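Local coordinates for protein iota-carrageenase (Alteromonas sp., PDB 1H80) that cuts iota-carrageenan, the sulfated galactan of red algal cell walls, by endohydrolysis of its beta-1,4 linkages with inversion of anomeric configuration, at residues V426-F431 / S435-D440. Residues are numbered along the deposited sequence; the frame is centred on the assembly and turned at random.
Sequences VKRINF and SHKTID
Lys437 sets its CA against one face of the Arg428 guanidinium, 3.6 Å from the plane and displaced toward the rim, while Ser435 OG sits at the edge of the same group. One face of the Phe431 ring is covered from within its own segment: Arg428 CD stands 3.9 Å above the ring plane, over its centre. Ser435 comes to the edge of this ring with CB in plane and OG near the plane, the latter 3.3 Å from Phe431 CB, and Phe360 packs edge-to-face with the same phenylalanine. Arg428 CD thus lies between the Phe431 face and Lys437 CA, and the bend of the arginine chain at chi3 (-58°) directs the guanidinium toward Ser435. From NH1 a weak, strongly bent hydrogen bond reaches Ser435 OG (2.7 Å, N-H...O 122°), and His436 O lies 2.9 Å from the same NH1. Ser435 OG is also hydrogen-bonded to Pro432 O within the short connection, which ties the serine to the turn itself.

This enzyme of glycosyl hydrolase family 82 is built on a right-handed parallel beta-helix, and the contact illustrates how a solenoid strand passes to the next face of the coil: strand 421-429 pairs in parallel with strand 351-359, the chain turns, and strand 438-439 joins another parallel sheet beside strand 407-409. With an alanine here in place of Arg428, the Phe431 ring would probably be freer to shift away from Lys437, and Ser435 OG would probably rely on Pro432 O.

At the Val426 end, the Lys437 chain meets both the valine's methyl and its carbonyl oxygen. Lys437, its CG anti to the backbone N (chi1 178°) and its chain fully extended, crosses Val426 at a slant, bringing CE to 4.0 Å from Val426 CG1. Val426 O is 3.7 Å from that same Lys437 CE. Lys437 NZ lies 6.6 Å from Arg428 NE, so the two like charges are not in contact.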
loop_
_atom_site.group_PDB
_atom_site.type_symbol
_atom_site.label_atom_id
_atom_site.label_comp_id
_atom_site.label_asym_id
_atom_site.label_seq_id
_atom_site.Cartn_x
_atom_site.Cartn_y
_atom_site.Cartn_z
ATOM N N VAL A 426 11.963 -19.541 -1.252
ATOM C CA VAL A 426 12.344 -18.316 -1.947
ATOM C C VAL A 426 13.140 -18.688 -3.192
ATOM O O VAL A 426 14.076 -19.485 -3.123
ATOM C CB VAL A 426 13.218 -17.421 -1.050
ATOM C CG1 VAL A 426 13.652 -16.182 -1.815
ATOM C CG2 VAL A 426 12.444 -17.031 0.200
ATOM N N LYS A 427 12.770 -18.104 -4.327
ATOM C CA LYS A 427 13.444 -18.393 -5.584
ATOM C C LYS A 427 13.742 -17.133 -6.380
ATOM O O LYS A 427 13.003 -16.151 -6.314
ATOM C CB LYS A 427 12.584 -19.327 -6.438
ATOM C CG LYS A 427 12.333 -20.694 -5.823
ATOM C CD LYS A 427 11.344 -21.493 -6.656
ATOM C CE LYS A 427 11.114 -22.882 -6.078
ATOM N NZ LYS A 427 12.348 -23.715 -6.112
ATOM N N ARG A 428 14.839 -17.169 -7.127
ATOM C CA ARG A 428 15.238 -16.054 -7.966
ATOM C C ARG A 428 15.317 -16.538 -9.401
ATOM O O ARG A 428 15.643 -17.698 -9.659
ATOM C CB ARG A 428 16.605 -15.512 -7.553
ATOM C CG ARG A 428 16.634 -14.804 -6.217
ATOM C CD ARG A 428 18.011 -14.220 -5.995
ATOM N NE ARG A 428 19.028 -15.264 -6.038
ATOM C CZ ARG A 428 20.318 -15.042 -6.265
ATOM N NH1 ARG A 428 20.754 -13.806 -6.470
ATOM N NH2 ARG A 428 21.168 -16.058 -6.291
ATOM N N ILE A 429 15.013 -15.643 -10.331
ATOM C CA ILE A 429 15.053 -15.968 -11.747
ATOM C C ILE A 429 15.852 -14.922 -12.517
ATOM O O ILE A 429 15.613 -13.724 -12.387
ATOM C CB ILE A 429 13.633 -16.027 -12.345
ATOM C CG1 ILE A 429 12.810 -17.107 -11.644
ATOM C CG2 ILE A 429 13.718 -16.302 -13.845
ATOM C CD1 ILE A 429 11.379 -17.190 -12.136
ATOM N N ASN A 430 16.806 -15.396 -13.312
ATOM C CA ASN A 430 17.654 -14.557 -14.151
ATOM C C ASN A 430 18.530 -13.522 -13.457
ATOM O O ASN A 430 18.860 -12.493 -14.048
ATOM C CB ASN A 430 16.811 -13.869 -15.228
ATOM C CG ASN A 430 16.215 -14.854 -16.219
ATOM O OD1 ASN A 430 16.550 -16.041 -16.208
ATOM N ND2 ASN A 430 15.335 -14.367 -17.086
ATOM N N PHE A 431 18.909 -13.779 -12.212
ATOM C CA PHE A 431 19.781 -12.848 -11.513
ATOM C C PHE A 431 21.205 -13.098 -11.991
ATOM O O PHE A 431 21.579 -14.236 -12.282
ATOM C CB PHE A 431 19.697 -13.052 -10.000
ATOM C CG PHE A 431 18.648 -12.207 -9.334
ATOM C CD1 PHE A 431 17.299 -12.499 -9.490
ATOM C CD2 PHE A 431 19.013 -11.113 -8.554
ATOM C CE1 PHE A 431 16.323 -11.715 -8.878
ATOM C CE2 PHE A 431 18.046 -10.321 -7.934
ATOM C CZ PHE A 431 16.696 -10.624 -8.098
ATOM N N SER A 435 25.044 -12.126 -7.356
ATOM C CA SER A 435 24.030 -11.194 -6.895
ATOM C C SER A 435 23.571 -11.747 -5.542
ATOM O O SER A 435 23.925 -12.870 -5.174
ATOM C CB SER A 435 22.865 -11.135 -7.889
ATOM O OG SER A 435 22.369 -12.428 -8.158
ATOM N N HIS A 436 22.797 -10.960 -4.803
ATOM C CA HIS A 436 22.309 -11.376 -3.490
ATOM C C HIS A 436 20.976 -12.098 -3.570
ATOM O O HIS A 436 20.155 -11.808 -4.437
ATOM C CB HIS A 436 22.109 -10.156 -2.592
ATOM C CG HIS A 436 23.337 -9.324 -2.411
ATOM N ND1 HIS A 436 24.411 -9.739 -1.654
ATOM C CD2 HIS A 436 23.659 -8.098 -2.884
ATOM C CE1 HIS A 436 25.342 -8.801 -1.667
ATOM N NE2 HIS A 436 24.912 -7.796 -2.405
ATOM N N LYS A 437 20.761 -13.040 -2.659
ATOM C CA LYS A 437 19.484 -13.732 -2.601
ATOM C C LYS A 437 18.744 -13.019 -1.474
ATOM O O LYS A 437 17.646 -12.493 -1.663
ATOM C CB LYS A 437 19.661 -15.210 -2.262
ATOM C CG LYS A 437 18.330 -15.942 -2.145
ATOM C CD LYS A 437 18.506 -17.412 -1.804
ATOM C CE LYS A 437 17.153 -18.095 -1.649
ATOM N NZ LYS A 437 17.281 -19.536 -1.285
ATOM N N THR A 438 19.369 -12.993 -0.302
ATOM C CA THR A 438 18.804 -12.310 0.853
ATOM C C THR A 438 19.826 -11.310 1.370
ATOM O O THR A 438 20.979 -11.661 1.633
ATOM C CB THR A 438 18.453 -13.288 2.005
ATOM O OG1 THR A 438 17.389 -14.157 1.595
ATOM C CG2 THR A 438 18.016 -12.516 3.245
ATOM N N ILE A 439 19.407 -10.059 1.483
ATOM C CA ILE A 439 20.272 -9.014 2.003
ATOM C C ILE A 439 19.811 -8.784 3.430
ATOM O O ILE A 439 18.636 -8.511 3.668
ATOM C CB ILE A 439 20.121 -7.700 1.210
ATOM C CG1 ILE A 439 20.663 -7.885 -0.210
ATOM C CG2 ILE A 439 20.857 -6.572 1.927
ATOM C CD1 ILE A 439 20.455 -6.687 -1.103
ATOM N N ASP A 440 20.729 -8.917 4.380
ATOM C CA ASP A 440 20.399 -8.708 5.782
ATOM C C ASP A 440 21.436 -7.796 6.425
ATOM O O ASP A 440 22.227 -7.161 5.732
ATOM C CB ASP A 440 20.322 -10.047 6.525
ATOM C CG ASP A 440 21.529 -10.930 6.275
ATOM O OD1 ASP A 440 22.666 -10.417 6.324
ATOM O OD2 ASP A 440 21.337 -12.145 6.041
#